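Local coordinates for putative peptidase (Bacteroides fragilis, PDB 5DYN), which probably works as a clostripain-family cysteine protease that cleaves and so activates the B. fragilis toxin, this chain being the C-terminal piece of the enzyme, at residues 14-19 against 44-49; 132-137 against 239-244; 158-163 against 175-180. All coordinates share one frame; numbering follows the deposited sequence.

Overall arrangement
The contacts lie at different depths of one clostripain-family region. Interaction 1 is buried: leucines of two neighbouring elements cover strand 25-31, an outermost strand of the main sheet within this chain, while a cysteine and a His-carboxylate hydrogen bond join the elements to each other. Interaction 3 is also buried and joins helices 160-167 and 172-182, where a tryptophan edge meets an aspartate shared by arginines. Interaction 2, partly buried at the periphery, is held by an isoleucine, a lysine chain lying over an indole and one backbone hydrogen bond at a glycine. Interaction 3 is nested in the loop that interaction 2 closes, and Ile134 CD1 touches Phe163 CZ; interaction 1 stands apart.

Interaction 1 of 3, residues 14-19 against 44-49; sequences DLHAAL and LRDCGS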
loop_
_atom_site.group_PDB
_atom_site.type_symbol
_atom_site.label_atom_id
_atom_site.label_comp_id
_atom_site.label_asym_id
_atom_site.label_seq_id
_atom_site.Cartn_x
_atom_site.Cartn_y
_atom_site.Cartn_z
ATOM N N ASP B 14 13.212 1.761 -6.806
ATOM C CA ASP B 14 13.836 0.445 -6.724
ATOM C C ASP B 14 12.793 -0.669 -6.667
ATOM O O ASP B 14 12.988 -1.735 -7.256
ATOM C CB ASP B 14 14.752 0.364 -5.505
ATOM C CG ASP B 14 15.865 1.385 -5.549
ATOM O OD1 ASP B 14 16.275 1.760 -6.666
ATOM O OD2 ASP B 14 16.325 1.816 -4.472
ATOM N N LEU B 15 11.694 -0.424 -5.957
ATOM C CA LEU B 15 10.601 -1.391 -5.887
ATOM C C LEU B 15 10.011 -1.627 -7.274
ATOM O O LEU B 15 9.791 -2.770 -7.676
ATOM C CB LEU B 15 9.511 -0.918 -4.922
ATOM C CG LEU B 15 8.195 -1.703 -4.909
ATOM C CD1 LEU B 15 8.427 -3.187 -4.644
ATOM C CD2 LEU B 15 7.236 -1.124 -3.875
ATOM N N HIS B 16 9.766 -0.538 -7.997
ATOM C CA HIS B 16 9.260 -0.615 -9.363
ATOM C C HIS B 16 10.205 -1.396 -10.271
ATOM O O HIS B 16 9.768 -2.229 -11.069
ATOM C CB HIS B 16 9.038 0.783 -9.938
ATOM C CG HIS B 16 8.712 0.784 -11.398
ATOM N ND1 HIS B 16 9.662 1.005 -12.372
ATOM C CD2 HIS B 16 7.546 0.574 -12.054
ATOM C CE1 HIS B 16 9.094 0.938 -13.562
ATOM N NE2 HIS B 16 7.809 0.678 -13.397
ATOM N N ALA B 17 11.499 -1.114 -10.152
ATOM C CA ALA B 17 12.511 -1.819 -10.931
ATOM C C ALA B 17 12.448 -3.319 -10.655
ATOM O O ALA B 17 12.571 -4.133 -11.569
ATOM C CB ALA B 17 13.899 -1.275 -10.622
ATOM N N ALA B 18 12.235 -3.671 -9.392
ATOM C CA ALA B 18 12.168 -5.067 -8.977
ATOM C C ALA B 18 10.935 -5.778 -9.533
ATOM O O ALA B 18 11.007 -6.942 -9.925
ATOM C CB ALA B 18 12.187 -5.163 -7.459
ATOM N N LEU B 19 9.807 -5.078 -9.567
ATOM C CA LEU B 19 8.549 -5.682 -9.998
ATOM C C LEU B 19 8.475 -5.878 -11.514
ATOM O O LEU B 19 7.470 -6.366 -12.034
ATOM C CB LEU B 19 7.365 -4.836 -9.524
ATOM C CG LEU B 19 7.090 -4.859 -8.019
ATOM C CD1 LEU B 19 5.954 -3.916 -7.650
ATOM C CD2 LEU B 19 6.783 -6.275 -7.557
ATOM N N LEU B 44 3.747 2.671 -9.755
ATOM C CA LEU B 44 3.572 1.232 -9.931
ATOM C C LEU B 44 2.390 0.894 -10.836
ATOM O O LEU B 44 1.903 -0.237 -10.822
ATOM C CB LEU B 44 3.383 0.546 -8.573
ATOM C CG LEU B 44 4.510 0.692 -7.545
ATOM C CD1 LEU B 44 4.206 -0.117 -6.292
ATOM C CD2 LEU B 44 5.846 0.283 -8.141
ATOM N N ARG B 45 1.937 1.866 -11.623
ATOM C CA ARG B 45 0.750 1.682 -12.454
ATOM C C ARG B 45 0.946 0.592 -13.511
ATOM O O ARG B 45 -0.020 -0.012 -13.978
ATOM C CB ARG B 45 0.361 3.003 -13.129
ATOM C CG ARG B 45 1.325 3.449 -14.219
ATOM C CD ARG B 45 1.141 4.912 -14.569
ATOM N NE ARG B 45 2.024 5.330 -15.654
ATOM C CZ ARG B 45 3.319 5.587 -15.508
ATOM N NH1 ARG B 45 3.894 5.468 -14.319
ATOM N NH2 ARG B 45 4.043 5.963 -16.552
ATOM N N ASP B 46 2.200 0.339 -13.872
ATOM C CA ASP B 46 2.521 -0.624 -14.920
ATOM C C ASP B 46 2.815 -2.013 -14.360
ATOM O O ASP B 46 3.151 -2.930 -15.110
ATOM C CB ASP B 46 3.719 -0.134 -15.737
ATOM C CG ASP B 46 4.945 0.126 -14.878
ATOM O OD1 ASP B 46 4.789 0.651 -13.755
ATOM O OD2 ASP B 46 6.066 -0.194 -15.326
ATOM N N CYS B 47 2.684 -2.166 -13.046
ATOM C CA CYS B 47 3.005 -3.429 -12.388
ATOM C C CYS B 47 1.774 -4.277 -12.127
ATOM O O CYS B 47 1.873 -5.487 -11.928
ATOM C CB CYS B 47 3.731 -3.174 -11.070
ATOM S SG CYS B 47 5.357 -2.455 -11.283
ATOM N N GLY B 48 0.611 -3.641 -12.123
ATOM C CA GLY B 48 -0.611 -4.352 -11.823
ATOM C C GLY B 48 -1.851 -3.555 -12.143
ATOM O O GLY B 48 -1.775 -2.479 -12.734
ATOM N N SER B 49 -2.998 -4.089 -11.743
ATOM C CA SER B 49 -4.274 -3.458 -12.035
ATOM C C SER B 49 -4.790 -2.633 -10.858
ATOM O O SER B 49 -5.288 -1.526 -11.046
ATOM C CB SER B 49 -5.302 -4.517 -12.429
ATOM O OG SER B 49 -4.781 -5.364 -13.437
HETATM O O HOH W 1 4.592 -6.488 -13.081
#
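Leu44, the first residue beyond helix 38-43, pushes its forked tip against the flank of helix 12-18. One prong, CD2, drops between His16 and Leu19: Leu44 CD2 is 3.7 Å from His16 CB and 4.2 Å from Leu19 CD1. The other prong crosses the end of Leu15 at about a right angle, with Leu44 CD1 4.0 Å from Leu15 CD2. A second bump follows where the chain turns. Cys47 SG fits the hollow beside Leu19 and His16, resting 3.6 Å from Leu19 CB, and it approaches the imidazole obliquely, 3.8 Å from His16 CD2. The sulfur and the leucine fork thus take up neighbouring dents on the surface formed by His16 and Leu19.

At the outer margin the packing turns polar. His16 holds CG anti to the backbone N, which swings the ring off the helix toward Asp46. The carboxylate of Asp46 stands in the crowded position between backbone N and carbonyl carbon (chi1 57°) and reaches back to meet it. His16 NE2 donates in the ring plane to the syn lone pair of Asp46 OD2 at 2.7 Å, with an N-H...O angle of 160°. Ring and carboxylate planes are 31° apart, and the carboxylate would be expected to favour a charged imidazole. A water bridges the two backbones, hydrogen-bonded to Leu19 O and Cys47 O, each at 3.1 Å.

Leu15 and Leu44 both continue onto Phe30, and Leu19 and Leu44 onto Leu28, while Met95 and Ile99 of the other protein chain pack on Leu15 and Leu19. The arrangement belongs to the beta-alpha-beta unit of a caspase-like clan CD fold, in which strand 25-31, helix 38-43 and parallel strand 50-53 follow one another and helix 12-18 shares the covered face of the first strand.

Interaction 2 of 3, residues 132-137 against 239-244; sequences RYITGK and ADTGWY
Gly242 is pressed directly onto the backbone of 134-137. Its amide donates to Ile134 O at 2.8 Å along a nearly straight line (N-H...O 164°), although the nitrogen stands above the carbonyl plane and not on a lone pair. Its alpha carbon makes a CA-H...O contact, Gly242 CA lying 3.3 Å from Thr135 O. With no side chain between them, the two chains approach this closely.

Side chains frame the bond. Ile134 and Thr241 lie side by side, pointing the same way, with Ile134 CB 3.8 Å from Thr241 CG2. The CG2 branch of Ile134 also meets the indole at its edge, in plane, 3.8 Å from Trp243 CD1. Lys137, fully extended beyond CG, crosses the same indole at about a right angle: its CG sits 3.9 Å from the centroid of the six-membered ring of Trp243, 17° off the normal, a CH-pi contact, and its CE continues over the rim.

The next shell fixes these groups. Trp243 NE1 is hydrogen-bonded to Gln138 O, so the indole is tied to the chain just past Lys137, and the ring of Phe140 meets it nearly parallel. Thr241 OG1 has Trp238 O as its main partner, which sets the rotation of the methyl branch toward Ile134. Within the second segment, Tyr244 N bonds to Thr241 O at 3.2 Å. With Gly242 and Trp243 both in helical backbone conformation, residues 241-244 form a type I beta turn, by which the C-terminal tail docks on the loop leaving helix 130-133, at the periphery of the clostripain-family region.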
loop_
_atom_site.group_PDB
_atom_site.type_symbol
_atom_site.label_atom_id
_atom_site.label_comp_id
_atom_site.label_asym_id
_atom_site.label_seq_id
_atom_site.Cartn_x
_atom_site.Cartn_y
_atom_site.Cartn_z
ATOM N N ARG B 132 -2.487 26.250 -12.693
ATOM C CA ARG B 132 -3.507 27.281 -12.810
ATOM C C ARG B 132 -3.937 27.842 -11.454
ATOM O O ARG B 132 -4.319 29.010 -11.351
ATOM C CB ARG B 132 -4.712 26.703 -13.557
ATOM C CG ARG B 132 -5.806 27.681 -13.918
ATOM C CD ARG B 132 -6.696 27.064 -14.986
ATOM N NE ARG B 132 -8.047 27.616 -14.990
ATOM C CZ ARG B 132 -9.040 27.137 -15.732
ATOM N NH1 ARG B 132 -8.830 26.098 -16.529
ATOM N NH2 ARG B 132 -10.244 27.692 -15.675
ATOM N N TYR B 133 -3.867 27.015 -10.415
ATOM C CA TYR B 133 -4.357 27.411 -9.097
ATOM C C TYR B 133 -3.253 27.500 -8.052
ATOM O O TYR B 133 -3.515 27.791 -6.887
ATOM C CB TYR B 133 -5.439 26.439 -8.624
ATOM C CG TYR B 133 -6.736 26.581 -9.381
ATOM C CD1 TYR B 133 -6.976 25.839 -10.530
ATOM C CD2 TYR B 133 -7.717 27.469 -8.956
ATOM C CE1 TYR B 133 -8.155 25.969 -11.227
ATOM C CE2 TYR B 133 -8.901 27.607 -9.648
ATOM C CZ TYR B 133 -9.116 26.854 -10.785
ATOM O OH TYR B 133 -10.294 26.985 -11.483
ATOM N N ILE B 134 -2.020 27.236 -8.469
ATOM C CA ILE B 134 -0.868 27.380 -7.587
ATOM C C ILE B 134 0.193 28.198 -8.316
ATOM O O ILE B 134 1.176 27.660 -8.828
ATOM C CB ILE B 134 -0.293 26.016 -7.157
ATOM C CG1 ILE B 134 -1.411 25.090 -6.672
ATOM C CG2 ILE B 134 0.760 26.196 -6.070
ATOM C CD1 ILE B 134 -0.937 23.710 -6.296
ATOM N N THR B 135 -0.026 29.507 -8.370
ATOM C CA THR B 135 0.825 30.397 -9.148
ATOM C C THR B 135 1.990 30.947 -8.330
ATOM O O THR B 135 3.003 31.367 -8.890
ATOM C CB THR B 135 0.012 31.571 -9.724
ATOM O OG1 THR B 135 -0.688 32.236 -8.664
ATOM C CG2 THR B 135 -0.997 31.063 -10.744
ATOM N N GLY B 136 1.843 30.937 -7.007
ATOM C CA GLY B 136 2.882 31.433 -6.119
ATOM C C GLY B 136 3.452 30.364 -5.203
ATOM O O GLY B 136 2.973 29.231 -5.181
ATOM N N LYS B 137 4.482 30.730 -4.446
ATOM C CA LYS B 137 5.122 29.809 -3.508
ATOM C C LYS B 137 4.822 30.206 -2.068
ATOM O O LYS B 137 5.393 31.165 -1.543
ATOM C CB LYS B 137 6.635 29.766 -3.740
ATOM C CG LYS B 137 7.390 28.855 -2.781
ATOM C CD LYS B 137 8.854 28.738 -3.175
ATOM C CE LYS B 137 9.638 27.913 -2.167
ATOM N NZ LYS B 137 11.092 27.887 -2.491
ATOM N N ALA B 239 5.557 20.794 -11.406
ATOM C CA ALA B 239 6.737 21.461 -11.959
ATOM C C ALA B 239 6.403 22.853 -12.491
ATOM O O ALA B 239 7.264 23.731 -12.541
ATOM C CB ALA B 239 7.358 20.613 -13.063
ATOM N N ASP B 240 5.148 23.049 -12.879
ATOM C CA ASP B 240 4.714 24.315 -13.454
ATOM C C ASP B 240 3.991 25.210 -12.449
ATOM O O ASP B 240 3.443 26.246 -12.824
ATOM C CB ASP B 240 3.811 24.056 -14.662
ATOM C CG ASP B 240 4.521 23.298 -15.766
ATOM O OD1 ASP B 240 5.716 23.574 -16.008
ATOM O OD2 ASP B 240 3.886 22.420 -16.391
ATOM N N THR B 241 3.979 24.811 -11.179
ATOM C CA THR B 241 3.402 25.655 -10.134
ATOM C C THR B 241 4.429 26.677 -9.660
ATOM O O THR B 241 5.613 26.566 -9.970
ATOM C CB THR B 241 2.913 24.834 -8.917
ATOM O OG1 THR B 241 4.020 24.159 -8.309
ATOM C CG2 THR B 241 1.860 23.816 -9.330
ATOM N N GLY B 242 3.972 27.667 -8.901
ATOM C CA GLY B 242 4.859 28.681 -8.359
ATOM C C GLY B 242 5.845 28.123 -7.349
ATOM O O GLY B 242 6.848 28.762 -7.031
ATOM N N TRP B 243 5.555 26.929 -6.842
ATOM C CA TRP B 243 6.427 26.270 -5.877
ATOM C C TRP B 243 7.716 25.760 -6.509
ATOM O O TRP B 243 8.735 25.637 -5.832
ATOM C CB TRP B 243 5.694 25.106 -5.202
ATOM C CG TRP B 243 5.053 25.472 -3.904
ATOM C CD1 TRP B 243 3.769 25.891 -3.710
ATOM C CD2 TRP B 243 5.671 25.461 -2.612
ATOM N NE1 TRP B 243 3.549 26.139 -2.379
ATOM C CE2 TRP B 243 4.701 25.882 -1.682
ATOM C CE3 TRP B 243 6.951 25.136 -2.151
ATOM C CZ2 TRP B 243 4.969 25.985 -0.320
ATOM C CZ3 TRP B 243 7.214 25.237 -0.798
ATOM C CH2 TRP B 243 6.230 25.659 0.101
ATOM N N TYR B 244 7.673 25.464 -7.805
ATOM C CA TYR B 244 8.803 24.811 -8.460
ATOM C C TYR B 244 9.285 25.491 -9.743
ATOM O O TYR B 244 10.436 25.306 -10.141
ATOM C CB TYR B 244 8.445 23.356 -8.769
ATOM C CG TYR B 244 8.315 22.479 -7.543
ATOM C CD1 TYR B 244 9.433 22.132 -6.796
ATOM C CD2 TYR B 244 7.076 21.990 -7.139
ATOM C CE1 TYR B 244 9.325 21.332 -5.676
ATOM C CE2 TYR B 244 6.958 21.187 -6.021
ATOM C CZ TYR B 244 8.087 20.860 -5.294
ATOM O OH TYR B 244 7.985 20.059 -4.180
#

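Interaction 3 of 3, residues 158-163 against 175-180; sequences YDLDRF and DSWREA. With NA (sodium ion), chain H.
Two successive helices, 160-167 and 172-182, pack against each other here, with an N-capping aspartate and a salt-bridge network. Asp159 is the N-cap of the first helix: its OD2 accepts from Arg162 N at 2.8 Å through the anti lone pair. On the apolar side, Trp177 holds CG anti to the backbone N (chi1 180°) and sends its indole edge-on across the gap. Its six-membered rim meets Leu160, whose CG lies 3.7 Å from Trp177 CZ2, and then the carboxylate of the next residue, with Asp161 OD1 in the indole plane 3.4 Å from Trp177 CZ3. Trp177 NE1 is bonded to Thr126 of helix 119-127, which holds the ring in this orientation.

The two oxygens of Asp161 have separate duties. OD2 is gripped side-on by Arg162, at 3.0 Å from NE and 3.1 Å from NH2, and also by Lys209. OD1 is bonded to Tyr174 OH and makes a long salt bridge, 3.8 Å, with Arg178 NH1, by charge alone because it lies well out of the guanidinium plane; the two groups are turned 87° apart. Arg178 finds its stronger partner in Asp182. The aspartate probably eases the meeting of like charges, Arg162 NH2 standing 4.4 Å from Arg178 NH1. Farther along, Ala180 O binds a sodium ion at 2.6 Å, a site that Glu118 and Asn121 complete.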
loop_
_atom_site.group_PDB
_atom_site.type_symbol
_atom_site.label_atom_id
_atom_site.label_comp_id
_atom_site.label_asym_id
_atom_site.label_seq_id
_atom_site.Cartn_x
_atom_site.Cartn_y
_atom_site.Cartn_z
ATOM N N TYR B 158 -1.756 14.087 2.704
ATOM C CA TYR B 158 -3.075 14.705 2.738
ATOM C C TYR B 158 -3.975 14.083 1.681
ATOM O O TYR B 158 -3.494 13.511 0.706
ATOM C CB TYR B 158 -2.978 16.209 2.506
ATOM C CG TYR B 158 -2.352 16.977 3.642
ATOM C CD1 TYR B 158 -0.973 17.107 3.740
ATOM C CD2 TYR B 158 -3.140 17.584 4.613
ATOM C CE1 TYR B 158 -0.396 17.819 4.778
ATOM C CE2 TYR B 158 -2.573 18.297 5.651
ATOM C CZ TYR B 158 -1.201 18.410 5.729
ATOM O OH TYR B 158 -0.631 19.117 6.762
ATOM N N ASP B 159 -5.283 14.200 1.871
ATOM C CA ASP B 159 -6.225 13.674 0.894
ATOM C C ASP B 159 -6.161 14.478 -0.403
ATOM O O ASP B 159 -6.341 15.693 -0.398
ATOM C CB ASP B 159 -7.643 13.683 1.457
ATOM C CG ASP B 159 -8.643 13.066 0.507
ATOM O OD1 ASP B 159 -8.698 11.820 0.429
ATOM O OD2 ASP B 159 -9.369 13.828 -0.167
ATOM N N LEU B 160 -5.895 13.789 -1.509
ATOM C CA LEU B 160 -5.728 14.439 -2.806
ATOM C C LEU B 160 -6.985 15.173 -3.257
ATOM O O LEU B 160 -6.921 16.326 -3.687
ATOM C CB LEU B 160 -5.319 13.411 -3.865
ATOM C CG LEU B 160 -5.257 13.912 -5.310
ATOM C CD1 LEU B 160 -4.168 14.957 -5.469
ATOM C CD2 LEU B 160 -5.043 12.755 -6.274
ATOM N N ASP B 161 -8.126 14.502 -3.153
ATOM C CA ASP B 161 -9.387 15.076 -3.601
ATOM C C ASP B 161 -9.749 16.350 -2.842
ATOM O O ASP B 161 -10.154 17.344 -3.446
ATOM C CB ASP B 161 -10.515 14.056 -3.465
ATOM C CG ASP B 161 -11.879 14.665 -3.720
ATOM O OD1 ASP B 161 -12.262 14.783 -4.904
ATOM O OD2 ASP B 161 -12.565 15.026 -2.738
ATOM N N ARG B 162 -9.602 16.323 -1.523
ATOM C CA ARG B 162 -9.935 17.485 -0.707
ATOM C C ARG B 162 -8.963 18.635 -0.947
ATOM O O ARG B 162 -9.330 19.804 -0.824
ATOM C CB ARG B 162 -9.960 17.109 0.776
ATOM C CG ARG B 162 -11.102 16.181 1.163
ATOM C CD ARG B 162 -12.455 16.869 1.030
ATOM N NE ARG B 162 -12.991 16.793 -0.325
ATOM C CZ ARG B 162 -14.094 17.413 -0.733
ATOM N NH1 ARG B 162 -14.790 18.163 0.112
ATOM N NH2 ARG B 162 -14.500 17.283 -1.987
ATOM N N PHE B 163 -7.725 18.299 -1.297
ATOM C CA PHE B 163 -6.726 19.313 -1.616
ATOM C C PHE B 163 -7.055 20.032 -2.927
ATOM O O PHE B 163 -6.963 21.260 -3.010
ATOM C CB PHE B 163 -5.332 18.685 -1.691
ATOM C CG PHE B 163 -4.283 19.605 -2.249
ATOM C CD1 PHE B 163 -3.906 20.748 -1.562
ATOM C CD2 PHE B 163 -3.669 19.323 -3.460
ATOM C CE1 PHE B 163 -2.940 21.597 -2.075
ATOM C CE2 PHE B 163 -2.700 20.169 -3.978
ATOM C CZ PHE B 163 -2.337 21.308 -3.285
ATOM N N ASP B 175 -14.961 19.861 -10.620
ATOM C CA ASP B 175 -15.886 18.880 -11.180
ATOM C C ASP B 175 -15.261 18.109 -12.332
ATOM O O ASP B 175 -15.432 16.895 -12.440
ATOM C CB ASP B 175 -17.169 19.564 -11.648
ATOM C CG ASP B 175 -17.887 20.280 -10.525
ATOM O OD1 ASP B 175 -17.684 19.897 -9.354
ATOM O OD2 ASP B 175 -18.657 21.221 -10.809
ATOM N N SER B 176 -14.537 18.822 -13.189
ATOM C CA SER B 176 -13.836 18.201 -14.305
ATOM C C SER B 176 -12.789 17.231 -13.783
ATOM O O SER B 176 -12.723 16.082 -14.219
ATOM C CB SER B 176 -13.183 19.257 -15.195
ATOM O OG SER B 176 -14.162 20.024 -15.873
ATOM N N TRP B 177 -11.980 17.705 -12.841
ATOM C CA TRP B 177 -10.952 16.878 -12.224
ATOM C C TRP B 177 -11.577 15.707 -11.475
ATOM O O TRP B 177 -11.080 14.582 -11.534
ATOM C CB TRP B 177 -10.088 17.710 -11.274
ATOM C CG TRP B 177 -9.017 16.915 -10.599
ATOM C CD1 TRP B 177 -7.739 16.730 -11.034
ATOM C CD2 TRP B 177 -9.131 16.190 -9.367
ATOM N NE1 TRP B 177 -7.048 15.936 -10.152
ATOM C CE2 TRP B 177 -7.881 15.590 -9.119
ATOM C CE3 TRP B 177 -10.170 15.988 -8.451
ATOM C CZ2 TRP B 177 -7.638 14.804 -7.992
ATOM C CZ3 TRP B 177 -9.928 15.208 -7.333
ATOM C CH2 TRP B 177 -8.672 14.626 -7.114
ATOM N N ARG B 178 -12.673 15.987 -10.777
ATOM C CA ARG B 178 -13.382 14.985 -9.992
ATOM C C ARG B 178 -13.881 13.829 -10.859
ATOM O O ARG B 178 -13.942 12.684 -10.407
ATOM C CB ARG B 178 -14.554 15.636 -9.255
ATOM C CG ARG B 178 -15.427 14.671 -8.486
ATOM C CD ARG B 178 -14.635 13.909 -7.444
ATOM N NE ARG B 178 -15.505 13.038 -6.662
ATOM C CZ ARG B 178 -16.156 13.424 -5.570
ATOM N NH1 ARG B 178 -16.031 14.667 -5.125
ATOM N NH2 ARG B 178 -16.930 12.566 -4.922
ATOM N N GLU B 179 -14.227 14.133 -12.108
ATOM C CA GLU B 179 -14.658 13.110 -13.056
ATOM C C GLU B 179 -13.546 12.096 -13.301
ATOM O O GLU B 179 -13.791 10.891 -13.364
ATOM C CB GLU B 179 -15.091 13.741 -14.383
ATOM C CG GLU B 179 -16.401 14.514 -14.310
ATOM C CD GLU B 179 -16.881 14.990 -15.669
ATOM O OE1 GLU B 179 -16.063 15.542 -16.437
ATOM O OE2 GLU B 179 -18.080 14.809 -15.969
ATOM N N ALA B 180 -12.323 12.595 -13.435
ATOM C CA ALA B 180 -11.175 11.736 -13.684
ATOM C C ALA B 180 -10.790 10.954 -12.436
ATOM O O ALA B 180 -10.337 9.812 -12.528
ATOM C CB ALA B 180 -10.000 12.558 -14.175
HETATM NA NA NA H . -9.202 8.802 -14.631
#